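Local coordinates for bilirubin-inducible fluorescent protein UnaG (Anguilla japonica, PDB 4I3B) that binds unconjugated bilirubin with high affinity inside its beta-barrel and, once loaded, emits green fluorescence on excitation, at residues 35-40 with 59-64; 39-44 with 53-58; 73-78 with 86-91. All blocks are in the same frame, centred on the assembly; numbering follows the deposited sequence.

Contact 1: 35-40 with 59-64; sequences DATTPT and PPTFLD. With BLR (3-[5-[(Z)-(4-ethenyl-3-methyl-5-oxidanylidene-pyrrol-2-ylidene)methyl]-2-[[5-[(Z)-(3-ethenyl-4-methyl-5-oxidanylidene-pyrrol-2-ylidene)methyl]-3-(3-hydroxy-3-oxopropyl)-4-methyl-1H-pyrrol-2-yl]methyl]-4-methyl-1H-pyrrol-3-yl]propanoic acid), chain G.
At the portal end of this fatty-acid-binding-protein-like barrel, the exit of helix 28-36 packs through Ala36 and Thr37 against the loop between strands 50-56 and 64-70, at the bilirubin pocket. No hydrogen bond joins the two segments. The backbones meet where CA of Thr37 directs its hydrogen almost straight (167°) at O of Pro59, 3.4 Å away. Beside it, CB of Ala36 rests 3.8 Å from CD of Pro60, a residue that follows a cis peptide bond. Thr37 and Thr61 cross at about a right angle, CG2 of Thr37 lying 3.7 Å from OG1 of Thr61. OG1 of Thr37 sits between its own backbone N and carbonyl carbon (chi1 56°) and is hydrogen-bonded to Gly34 O and Arg132 NH2. Thr61 OG1 donates a 2.6 Å hydrogen bond to the bilirubin lactam oxygen OC, and CG2 of Thr61 lies 3.7 Å from the pigment methyl CMC. A valine in place of Thr61 would probably cost OC this hydroxyl donor and weaken the hold on that end ring. From the other segment, the methyl CG2 of Thr37 also approaches OC, at 3.6 Å.

Contact 2: 39-44 with 53-58; sequences PTLYIS and VKIENG. With BLR (3-[5-[(Z)-(4-ethenyl-3-methyl-5-oxidanylidene-pyrrol-2-ylidene)methyl]-2-[[5-[(Z)-(3-ethenyl-4-methyl-5-oxidanylidene-pyrrol-2-ylidene)methyl]-3-(3-hydroxy-3-oxopropyl)-4-methyl-1H-pyrrol-2-yl]methyl]-4-methyl-1H-pyrrol-3-yl]propanoic acid), chain G.
Chi1 sets CG beside the backbone N in both Tyr42 (-53°) and Glu56 (-63°), and the extended chain beyond CG of Glu56 then carries its carboxylate to the phenol on the outer face of the sheet. There Tyr42 OH donates to Glu56 OE1 over 2.9 Å, reaching it from above the carboxylate plane; OE1 lies at the edge of the ring, and the ring and carboxylate planes stand 85° apart. Glu56 O accepts from Thr40 N and from a water. Strands 40-46 and 50-56 form an antiparallel beta hairpin of the barrel wall, with Thr40-Glu56 and Tyr42-Lys54 as hydrogen-bonded pairs and Leu41-Ile55 and Ile43-Val53 as non-hydrogen-bonded pairs. The latter side chains line the bilirubin pocket. Leu41 and Ile55 lie side by side, CD2 of Leu41 3.8 Å from CG1 of Ile55, whose CD1 comes within 3.4 Å of the pigment methyl CMA. Beyond the strand, Asn57 uses both ends of its amide: OD1 accepts from BLR ND at 3.2 Å and, weakly, from BLR NC, while ND2 donates to the propionate oxygen O1A over 3.0 Å and also bonds to Leu63 O.

Contact 3: 73-78 with 86-91; sequences EEFDEF and VKSVVN
Main-chain hydrogen bonds pair Phe75 with Ser88 in both directions, the shorter running 2.8 Å from Ser88 N to Phe75 O. Water extends the pairing: one molecule donates to Glu73 O and accepts from Val90 N, while another donates to both Asp76 OD1 and Val86 O. The salt bridge lies on the outer side, where Lys87 and Asp76 run side by side and NZ of Lys87 meets the syn lone pair of Asp76 OD1 at 2.7 Å. Lys87 is bent at chi2 (-70°), which turns CD back to 3.3 Å from that same oxygen. On the opposite face, Ser88 OG donates to the anti lone pair of Glu77 OE1 over 2.7 Å. This buried carboxylate oxygen is also bonded to Tyr99 OH and Gln101 NE2, so several polar groups fix its position, and together they would probably favour its charged form. Apolar contacts centre on Phe75: CB of Ser88 makes a CH-pi contact over one ring face, 3.8 Å from the centroid and offset toward the rim, and Val90 CG2 lies at the ring edge, 4.0 Å from CE1 of Phe75. Short strand 75-77 and strand 86-93 thus make an antiparallel beta hairpin in the wall of the lipocalin-like barrel.

How the contacts relate
After strand 7-15 and helix 17-23, the chain runs through helix 28-36, enters strand 40-46 and returns along strand 50-56. Contact 2 closes that hairpin, and contact 1 spans it, bringing the loop that follows back to the helix exit. The smaller loop therefore sits within the larger one; Pro39 and Thr40 belong to both contacts, and both touch bilirubin. They also meet directly, through a probable hydrogen bond between Leu63 O and Asn57 N. Contact 3 comes later in series, after strand 64-70, and closes a separate hairpin. Its centre is about 22 Å from that of contact 1, on the opposite side of the chain's centre, yet contacts 2 and 3 belong to the same antiparallel sheet.

Contact 1: 35-40 with 59-64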
loop_
_atom_site.group_PDB
_atom_site.type_symbol
_atom_site.label_atom_id
_atom_site.label_comp_id
_atom_site.label_asym_id
_atom_site.label_seq_id
_atom_site.Cartn_x
_atom_site.Cartn_y
_atom_site.Cartn_z
ATOM N N ASP A 35 4.227 1.718 12.117
ATOM C CA ASP A 35 5.466 0.961 12.038
ATOM C C ASP A 35 5.349 -0.413 12.689
ATOM O O ASP A 35 5.960 -1.354 12.206
ATOM C CB ASP A 35 6.641 1.712 12.653
ATOM C CG ASP A 35 7.981 1.077 12.330
ATOM O OD1 ASP A 35 8.447 1.240 11.186
ATOM O OD2 ASP A 35 8.566 0.407 13.199
ATOM N N ALA A 36 4.540 -0.521 13.740
ATOM C CA ALA A 36 4.395 -1.760 14.497
ATOM C C ALA A 36 3.344 -2.696 13.945
ATOM O O ALA A 36 3.221 -3.814 14.425
ATOM C CB ALA A 36 4.075 -1.429 15.979
ATOM N N THR A 37 2.562 -2.265 12.955
ATOM C CA THR A 37 1.476 -3.112 12.464
ATOM C C THR A 37 1.953 -4.382 11.763
ATOM O O THR A 37 3.050 -4.438 11.219
ATOM C CB THR A 37 0.537 -2.350 11.489
ATOM O OG1 THR A 37 1.281 -1.789 10.397
ATOM C CG2 THR A 37 -0.204 -1.247 12.231
ATOM N N THR A 38 1.083 -5.386 11.769
ATOM C CA THR A 38 1.300 -6.600 11.001
ATOM C C THR A 38 0.065 -6.818 10.120
ATOM O O THR A 38 -0.819 -7.606 10.440
ATOM C CB THR A 38 1.565 -7.791 11.923
ATOM O OG1 THR A 38 0.512 -7.864 12.885
ATOM C CG2 THR A 38 2.916 -7.619 12.661
ATOM N N PRO A 39 -0.012 -6.091 8.997
ATOM C CA PRO A 39 -1.204 -6.127 8.145
ATOM C C PRO A 39 -1.440 -7.439 7.394
ATOM O O PRO A 39 -0.522 -8.207 7.122
ATOM C CB PRO A 39 -0.927 -5.003 7.154
ATOM C CG PRO A 39 0.596 -4.904 7.104
ATOM C CD PRO A 39 0.950 -5.073 8.550
ATOM N N THR A 40 -2.712 -7.666 7.066
ATOM C CA THR A 40 -3.155 -8.723 6.170
ATOM C C THR A 40 -3.869 -8.022 5.018
ATOM O O THR A 40 -4.636 -7.060 5.251
ATOM C CB THR A 40 -4.135 -9.670 6.870
ATOM O OG1 THR A 40 -3.526 -10.159 8.065
ATOM C CG2 THR A 40 -4.478 -10.842 5.987
ATOM N N PRO A 59 -3.246 -4.692 15.096
ATOM C CA PRO A 59 -2.680 -3.929 16.218
ATOM C C PRO A 59 -1.370 -3.266 15.809
ATOM O O PRO A 59 -0.640 -3.810 14.981
ATOM C CB PRO A 59 -2.436 -4.993 17.301
ATOM C CG PRO A 59 -2.363 -6.278 16.563
ATOM C CD PRO A 59 -3.295 -6.131 15.384
ATOM N N PRO A 60 -1.068 -2.101 16.380
ATOM C CA PRO A 60 -1.789 -1.435 17.474
ATOM C C PRO A 60 -2.774 -0.355 17.022
ATOM O O PRO A 60 -3.347 0.333 17.864
ATOM C CB PRO A 60 -0.647 -0.781 18.255
ATOM C CG PRO A 60 0.350 -0.401 17.168
ATOM C CD PRO A 60 0.270 -1.513 16.157
ATOM N N THR A 61 -2.961 -0.207 15.723
ATOM C CA THR A 61 -3.827 0.854 15.213
ATOM C C THR A 61 -5.260 0.353 15.032
ATOM O O THR A 61 -6.206 1.121 15.150
ATOM C CB THR A 61 -3.289 1.414 13.899
ATOM O OG1 THR A 61 -3.391 0.416 12.871
ATOM C CG2 THR A 61 -1.841 1.889 14.088
ATOM N N PHE A 62 -5.401 -0.938 14.727
ATOM C CA PHE A 62 -6.696 -1.578 14.524
ATOM C C PHE A 62 -7.565 -0.842 13.496
ATOM O O PHE A 62 -8.766 -0.642 13.700
ATOM C CB PHE A 62 -7.441 -1.732 15.858
ATOM C CG PHE A 62 -6.707 -2.544 16.886
ATOM C CD1 PHE A 62 -6.743 -3.930 16.862
ATOM C CD2 PHE A 62 -5.997 -1.910 17.892
ATOM C CE1 PHE A 62 -6.066 -4.673 17.840
ATOM C CE2 PHE A 62 -5.333 -2.646 18.857
ATOM C CZ PHE A 62 -5.364 -4.026 18.822
ATOM N N LEU A 63 -6.956 -0.434 12.395
ATOM C CA LEU A 63 -7.690 0.165 11.296
ATOM C C LEU A 63 -7.858 -0.803 10.119
ATOM O O LEU A 63 -6.877 -1.283 9.568
ATOM C CB LEU A 63 -6.943 1.413 10.816
ATOM C CG LEU A 63 -6.869 2.524 11.863
ATOM C CD1 LEU A 63 -5.993 3.678 11.409
ATOM C CD2 LEU A 63 -8.253 3.007 12.255
ATOM N N ASP A 64 -9.116 -1.069 9.747
ATOM C CA ASP A 64 -9.427 -1.822 8.549
ATOM C C ASP A 64 -9.819 -0.795 7.493
ATOM O O ASP A 64 -10.461 0.226 7.804
ATOM C CB ASP A 64 -10.637 -2.733 8.769
ATOM C CG ASP A 64 -10.331 -3.991 9.527
ATOM O OD1 ASP A 64 -9.192 -4.158 10.008
ATOM O OD2 ASP A 64 -11.266 -4.838 9.610
HETATM C CHA BLR G . -1.285 -1.214 3.915
HETATM N NA BLR G . -1.912 -1.440 1.476
HETATM C C1A BLR G . -2.175 -0.947 2.715
HETATM C C2A BLR G . -3.272 -0.104 2.642
HETATM C C3A BLR G . -3.666 -0.085 1.304
HETATM C C4A BLR G . -2.811 -0.925 0.603
HETATM C CMA BLR G . -4.816 0.681 0.721
HETATM C CAA BLR G . -3.907 0.619 3.789
HETATM C CBA BLR G . -3.550 2.051 3.838
HETATM C CGA BLR G . -4.203 2.789 4.951
HETATM O O1A BLR G . -4.573 2.194 6.004
HETATM O O2A BLR G . -4.401 4.043 4.763
HETATM C CHB BLR G . -2.909 -1.191 -0.842
HETATM N NB BLR G . -1.533 -3.217 -1.024
HETATM C C1B BLR G . -2.359 -2.212 -1.574
HETATM C C2B BLR G . -2.470 -2.437 -2.959
HETATM C C3B BLR G . -1.824 -3.487 -3.316
HETATM C C4B BLR G . -1.100 -4.140 -2.149
HETATM C CMB BLR G . -3.282 -1.533 -3.867
HETATM O OB BLR G . -0.407 -5.089 -2.021
HETATM C CAB BLR G . -1.715 -4.069 -4.677
HETATM C CBB BLR G . -0.994 -5.189 -4.983
HETATM N NC BLR G . -1.357 1.594 8.388
HETATM C C1C BLR G . -1.878 1.902 9.801
HETATM C C2C BLR G . -1.643 3.372 9.867
HETATM C C3C BLR G . -1.133 3.829 8.776
HETATM C C4C BLR G . -0.933 2.848 7.821
HETATM C CMC BLR G . -2.041 4.126 11.091
HETATM O OC BLR G . -2.303 1.104 10.589
HETATM C CAC BLR G . -0.820 5.239 8.481
HETATM C CBC BLR G . -0.319 6.093 9.407
HETATM C CHD BLR G . -0.429 2.964 6.568
HETATM N ND BLR G . -0.953 0.697 5.500
HETATM C C1D BLR G . -0.406 1.927 5.524
HETATM C C2D BLR G . 0.273 2.117 4.226
HETATM C C3D BLR G . 0.106 0.978 3.481
HETATM C C4D BLR G . -0.713 0.030 4.256
HETATM C CMD BLR G . 1.018 3.363 3.879
HETATM C CAD BLR G . 0.621 0.774 2.082
HETATM C CBD BLR G . 1.893 -0.051 2.099
HETATM C CGD BLR G . 1.584 -1.503 2.165
HETATM O O1D BLR G . 2.026 -2.172 3.116
HETATM O O2D BLR G . 0.926 -2.074 1.264
#

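Contact 2: 39-44 with 53-58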
loop_
_atom_site.group_PDB
_atom_site.type_symbol
_atom_site.label_atom_id
_atom_site.label_comp_id
_atom_site.label_asym_id
_atom_site.label_seq_id
_atom_site.Cartn_x
_atom_site.Cartn_y
_atom_site.Cartn_z
ATOM N N PRO A 39 -0.012 -6.091 8.997
ATOM C CA PRO A 39 -1.204 -6.127 8.145
ATOM C C PRO A 39 -1.440 -7.439 7.394
ATOM O O PRO A 39 -0.522 -8.207 7.122
ATOM C CB PRO A 39 -0.927 -5.003 7.154
ATOM C CG PRO A 39 0.596 -4.904 7.104
ATOM C CD PRO A 39 0.950 -5.073 8.550
ATOM N N THR A 40 -2.712 -7.666 7.066
ATOM C CA THR A 40 -3.155 -8.723 6.170
ATOM C C THR A 40 -3.869 -8.022 5.018
ATOM O O THR A 40 -4.636 -7.060 5.251
ATOM C CB THR A 40 -4.135 -9.670 6.870
ATOM O OG1 THR A 40 -3.526 -10.159 8.065
ATOM C CG2 THR A 40 -4.478 -10.842 5.987
ATOM N N LEU A 41 -3.639 -8.497 3.797
ATOM C CA LEU A 41 -4.294 -7.985 2.598
ATOM C C LEU A 41 -5.116 -9.071 1.951
ATOM O O LEU A 41 -4.682 -10.229 1.903
ATOM C CB LEU A 41 -3.259 -7.557 1.573
ATOM C CG LEU A 41 -2.070 -6.746 2.046
ATOM C CD1 LEU A 41 -1.086 -6.533 0.922
ATOM C CD2 LEU A 41 -2.484 -5.438 2.662
ATOM N N TYR A 42 -6.257 -8.682 1.380
ATOM C CA TYR A 42 -7.099 -9.579 0.596
ATOM C C TYR A 42 -7.312 -8.861 -0.709
ATOM O O TYR A 42 -8.021 -7.846 -0.758
ATOM C CB TYR A 42 -8.444 -9.827 1.283
ATOM C CG TYR A 42 -8.319 -10.301 2.705
ATOM C CD1 TYR A 42 -8.278 -11.657 2.999
ATOM C CD2 TYR A 42 -8.211 -9.394 3.757
ATOM C CE1 TYR A 42 -8.170 -12.114 4.309
ATOM C CE2 TYR A 42 -8.065 -9.833 5.062
ATOM C CZ TYR A 42 -8.050 -11.189 5.341
ATOM O OH TYR A 42 -7.914 -11.597 6.647
ATOM N N ILE A 43 -6.677 -9.378 -1.749
ATOM C CA ILE A 43 -6.686 -8.744 -3.051
ATOM C C ILE A 43 -7.587 -9.503 -4.009
ATOM O O ILE A 43 -7.494 -10.717 -4.130
ATOM C CB ILE A 43 -5.258 -8.696 -3.588
ATOM C CG1 ILE A 43 -4.402 -7.924 -2.602
ATOM C CG2 ILE A 43 -5.214 -8.043 -4.977
ATOM C CD1 ILE A 43 -2.973 -7.638 -3.071
ATOM N N SER A 44 -8.462 -8.801 -4.708
ATOM C CA SER A 44 -9.311 -9.449 -5.689
ATOM C C SER A 44 -9.287 -8.588 -6.966
ATOM O O SER A 44 -8.851 -7.434 -6.945
ATOM C CB SER A 44 -10.725 -9.652 -5.107
ATOM O OG SER A 44 -11.271 -8.405 -4.699
ATOM N N VAL A 53 -8.737 -4.061 -2.829
ATOM C CA VAL A 53 -7.817 -4.510 -1.789
ATOM C C VAL A 53 -8.469 -4.194 -0.444
ATOM O O VAL A 53 -8.799 -3.031 -0.164
ATOM C CB VAL A 53 -6.425 -3.851 -1.877
ATOM C CG1 VAL A 53 -5.501 -4.419 -0.767
ATOM C CG2 VAL A 53 -5.808 -4.124 -3.229
ATOM N N LYS A 54 -8.696 -5.238 0.356
ATOM C CA LYS A 54 -9.177 -5.065 1.710
ATOM C C LYS A 54 -7.983 -5.259 2.649
ATOM O O LYS A 54 -7.212 -6.203 2.482
ATOM C CB LYS A 54 -10.246 -6.087 2.047
ATOM C CG LYS A 54 -10.763 -5.951 3.466
ATOM C CD LYS A 54 -11.835 -6.984 3.830
ATOM C CE LYS A 54 -12.000 -7.109 5.351
ATOM N NZ LYS A 54 -13.051 -8.150 5.684
ATOM N N ILE A 55 -7.835 -4.366 3.618
ATOM C CA ILE A 55 -6.673 -4.365 4.493
ATOM C C ILE A 55 -7.127 -4.409 5.944
ATOM O O ILE A 55 -7.941 -3.595 6.370
ATOM C CB ILE A 55 -5.811 -3.091 4.260
ATOM C CG1 ILE A 55 -5.412 -2.955 2.783
ATOM C CG2 ILE A 55 -4.560 -3.102 5.160
ATOM C CD1 ILE A 55 -6.298 -2.075 1.952
ATOM N N GLU A 56 -6.568 -5.337 6.710
ATOM C CA GLU A 56 -6.691 -5.287 8.152
ATOM C C GLU A 56 -5.308 -4.883 8.646
ATOM O O GLU A 56 -4.380 -5.707 8.669
ATOM C CB GLU A 56 -7.096 -6.655 8.692
ATOM C CG GLU A 56 -8.469 -7.092 8.198
ATOM C CD GLU A 56 -8.765 -8.569 8.448
ATOM O OE1 GLU A 56 -7.820 -9.382 8.528
ATOM O OE2 GLU A 56 -9.953 -8.904 8.503
ATOM N N ASN A 57 -5.125 -3.608 9.008
ATOM C CA ASN A 57 -3.784 -3.177 9.438
ATOM C C ASN A 57 -3.358 -3.877 10.716
ATOM O O ASN A 57 -2.178 -4.121 10.912
ATOM C CB ASN A 57 -3.723 -1.664 9.598
ATOM C CG ASN A 57 -3.628 -0.927 8.253
ATOM O OD1 ASN A 57 -2.611 -1.018 7.562
ATOM N ND2 ASN A 57 -4.658 -0.164 7.919
ATOM N N GLY A 58 -4.326 -4.192 11.575
ATOM C CA GLY A 58 -4.045 -4.934 12.802
ATOM C C GLY A 58 -3.558 -4.069 13.951
ATOM O O GLY A 58 -3.495 -2.844 13.834
HETATM C CHA BLR G . -1.285 -1.214 3.915
HETATM N NA BLR G . -1.912 -1.440 1.476
HETATM C C1A BLR G . -2.175 -0.947 2.715
HETATM C C2A BLR G . -3.272 -0.104 2.642
HETATM C C3A BLR G . -3.666 -0.085 1.304
HETATM C C4A BLR G . -2.811 -0.925 0.603
HETATM C CMA BLR G . -4.816 0.681 0.721
HETATM C CAA BLR G . -3.907 0.619 3.789
HETATM C CBA BLR G . -3.550 2.051 3.838
HETATM C CGA BLR G . -4.203 2.789 4.951
HETATM O O1A BLR G . -4.573 2.194 6.004
HETATM O O2A BLR G . -4.401 4.043 4.763
HETATM C CHB BLR G . -2.909 -1.191 -0.842
HETATM N NB BLR G . -1.533 -3.217 -1.024
HETATM C C1B BLR G . -2.359 -2.212 -1.574
HETATM C C2B BLR G . -2.470 -2.437 -2.959
HETATM C C3B BLR G . -1.824 -3.487 -3.316
HETATM C C4B BLR G . -1.100 -4.140 -2.149
HETATM C CMB BLR G . -3.282 -1.533 -3.867
HETATM O OB BLR G . -0.407 -5.089 -2.021
HETATM C CAB BLR G . -1.715 -4.069 -4.677
HETATM C CBB BLR G . -0.994 -5.189 -4.983
HETATM N NC BLR G . -1.357 1.594 8.388
HETATM C C1C BLR G . -1.878 1.902 9.801
HETATM C C2C BLR G . -1.643 3.372 9.867
HETATM C C3C BLR G . -1.133 3.829 8.776
HETATM C C4C BLR G . -0.933 2.848 7.821
HETATM C CMC BLR G . -2.041 4.126 11.091
HETATM O OC BLR G . -2.303 1.104 10.589
HETATM C CAC BLR G . -0.820 5.239 8.481
HETATM C CBC BLR G . -0.319 6.093 9.407
HETATM C CHD BLR G . -0.429 2.964 6.568
HETATM N ND BLR G . -0.953 0.697 5.500
HETATM C C1D BLR G . -0.406 1.927 5.524
HETATM C C2D BLR G . 0.273 2.117 4.226
HETATM C C3D BLR G . 0.106 0.978 3.481
HETATM C C4D BLR G . -0.713 0.030 4.256
HETATM C CMD BLR G . 1.018 3.363 3.879
HETATM C CAD BLR G . 0.621 0.774 2.082
HETATM C CBD BLR G . 1.893 -0.051 2.099
HETATM C CGD BLR G . 1.584 -1.503 2.165
HETATM O O1D BLR G . 2.026 -2.172 3.116
HETATM O O2D BLR G . 0.926 -2.074 1.264
HETATM O O HOH W 1 -3.885 -8.069 10.177
#

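Contact 3: 73-78 with 86-91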
loop_
_atom_site.group_PDB
_atom_site.type_symbol
_atom_site.label_atom_id
_atom_site.label_comp_id
_atom_site.label_asym_id
_atom_site.label_seq_id
_atom_site.Cartn_x
_atom_site.Cartn_y
_atom_site.Cartn_z
ATOM N N GLU A 73 -7.297 5.005 -13.812
ATOM C CA GLU A 73 -8.373 5.918 -13.447
ATOM C C GLU A 73 -8.136 6.501 -12.061
ATOM O O GLU A 73 -8.075 5.777 -11.073
ATOM C CB GLU A 73 -9.737 5.209 -13.494
ATOM C CG GLU A 73 -10.943 6.111 -13.135
ATOM C CD GLU A 73 -12.248 5.344 -12.980
ATOM O OE1 GLU A 73 -13.171 5.584 -13.792
ATOM O OE2 GLU A 73 -12.368 4.533 -12.031
ATOM N N GLU A 74 -7.999 7.814 -11.984
ATOM C CA GLU A 74 -7.802 8.479 -10.711
ATOM C C GLU A 74 -9.013 8.293 -9.797
ATOM O O GLU A 74 -10.172 8.294 -10.239
ATOM C CB GLU A 74 -7.537 9.963 -10.976
ATOM C CG GLU A 74 -7.200 10.749 -9.733
ATOM C CD GLU A 74 -6.885 12.205 -10.065
ATOM O OE1 GLU A 74 -5.702 12.508 -10.343
ATOM O OE2 GLU A 74 -7.810 13.039 -10.057
ATOM N N PHE A 75 -8.746 8.159 -8.502
ATOM C CA PHE A 75 -9.817 8.002 -7.528
ATOM C C PHE A 75 -9.478 8.708 -6.223
ATOM O O PHE A 75 -8.314 8.981 -5.932
ATOM C CB PHE A 75 -10.137 6.521 -7.276
ATOM C CG PHE A 75 -8.990 5.705 -6.715
ATOM C CD1 PHE A 75 -7.955 5.261 -7.549
ATOM C CD2 PHE A 75 -8.941 5.369 -5.355
ATOM C CE1 PHE A 75 -6.915 4.487 -7.046
ATOM C CE2 PHE A 75 -7.887 4.609 -4.850
ATOM C CZ PHE A 75 -6.873 4.165 -5.698
ATOM N N ASP A 76 -10.511 9.043 -5.445
ATOM C CA ASP A 76 -10.310 9.660 -4.148
ATOM C C ASP A 76 -9.927 8.603 -3.116
ATOM O O ASP A 76 -10.526 7.542 -3.091
ATOM C CB ASP A 76 -11.610 10.332 -3.659
ATOM C CG ASP A 76 -11.997 11.560 -4.467
ATOM O OD1 ASP A 76 -11.116 12.241 -4.987
ATOM O OD2 ASP A 76 -13.201 11.869 -4.561
ATOM N N GLU A 77 -8.966 8.920 -2.256
ATOM C CA GLU A 77 -8.603 8.032 -1.163
ATOM C C GLU A 77 -8.599 8.816 0.146
ATOM O O GLU A 77 -8.291 10.004 0.179
ATOM C CB GLU A 77 -7.215 7.425 -1.425
ATOM C CG GLU A 77 -6.836 6.269 -0.471
ATOM C CD GLU A 77 -5.489 5.632 -0.804
ATOM O OE1 GLU A 77 -4.928 5.897 -1.899
ATOM O OE2 GLU A 77 -4.973 4.862 0.042
ATOM N N PHE A 78 -8.914 8.121 1.225
ATOM C CA PHE A 78 -9.003 8.685 2.570
ATOM C C PHE A 78 -8.158 7.805 3.477
ATOM O O PHE A 78 -8.668 7.012 4.251
ATOM C CB PHE A 78 -10.481 8.744 3.002
ATOM C CG PHE A 78 -11.319 9.472 1.988
ATOM C CD1 PHE A 78 -11.343 10.857 1.977
ATOM C CD2 PHE A 78 -11.993 8.780 0.996
ATOM C CE1 PHE A 78 -12.075 11.539 1.030
ATOM C CE2 PHE A 78 -12.716 9.447 0.038
ATOM C CZ PHE A 78 -12.764 10.818 0.055
ATOM N N VAL A 86 -6.472 13.526 -1.027
ATOM C CA VAL A 86 -5.626 12.570 -1.726
ATOM C C VAL A 86 -6.300 12.055 -2.987
ATOM O O VAL A 86 -7.430 11.531 -2.936
ATOM C CB VAL A 86 -5.255 11.389 -0.803
ATOM C CG1 VAL A 86 -4.412 10.393 -1.558
ATOM C CG2 VAL A 86 -4.516 11.914 0.416
ATOM N N LYS A 87 -5.574 12.157 -4.100
ATOM C CA LYS A 87 -6.007 11.625 -5.375
ATOM C C LYS A 87 -5.004 10.556 -5.731
ATOM O O LYS A 87 -3.803 10.810 -5.727
ATOM C CB LYS A 87 -5.993 12.718 -6.444
ATOM C CG LYS A 87 -6.925 13.879 -6.135
ATOM C CD LYS A 87 -8.383 13.470 -6.250
ATOM C CE LYS A 87 -9.298 14.675 -6.314
ATOM N NZ LYS A 87 -10.682 14.274 -6.648
ATOM N N SER A 88 -5.499 9.372 -6.042
ATOM C CA SER A 88 -4.648 8.199 -6.266
ATOM C C SER A 88 -4.851 7.623 -7.669
ATOM O O SER A 88 -5.936 7.738 -8.243
ATOM C CB SER A 88 -4.984 7.134 -5.240
ATOM O OG SER A 88 -4.701 7.678 -3.964
ATOM N N VAL A 89 -3.824 6.980 -8.199
ATOM C CA VAL A 89 -3.961 6.309 -9.480
ATOM C C VAL A 89 -2.985 5.145 -9.509
ATOM O O VAL A 89 -1.880 5.228 -8.948
ATOM C CB VAL A 89 -3.741 7.275 -10.675
ATOM C CG1 VAL A 89 -2.285 7.748 -10.758
ATOM C CG2 VAL A 89 -4.231 6.632 -11.978
ATOM N N VAL A 90 -3.405 4.058 -10.138
ATOM C CA VAL A 90 -2.606 2.856 -10.201
ATOM C C VAL A 90 -2.419 2.444 -11.658
ATOM O O VAL A 90 -3.373 2.466 -12.419
ATOM C CB VAL A 90 -3.277 1.712 -9.423
ATOM C CG1 VAL A 90 -2.290 0.543 -9.255
ATOM C CG2 VAL A 90 -3.761 2.217 -8.039
ATOM N N ASN A 91 -1.202 2.067 -12.029
ATOM C CA ASN A 91 -0.913 1.614 -13.386
ATOM C C ASN A 91 0.156 0.541 -13.345
ATOM O O ASN A 91 0.968 0.476 -12.421
ATOM C CB ASN A 91 -0.323 2.731 -14.236
ATOM C CG ASN A 91 -1.260 3.862 -14.470
ATOM O OD1 ASN A 91 -2.063 3.838 -15.391
ATOM N ND2 ASN A 91 -1.129 4.914 -13.660
HETATM O O HOH W 2 -6.267 3.790 -10.619
HETATM O O HOH W 3 -9.586 13.405 -2.809
HETATM O O HOH W 4 -7.940 12.345 1.417
#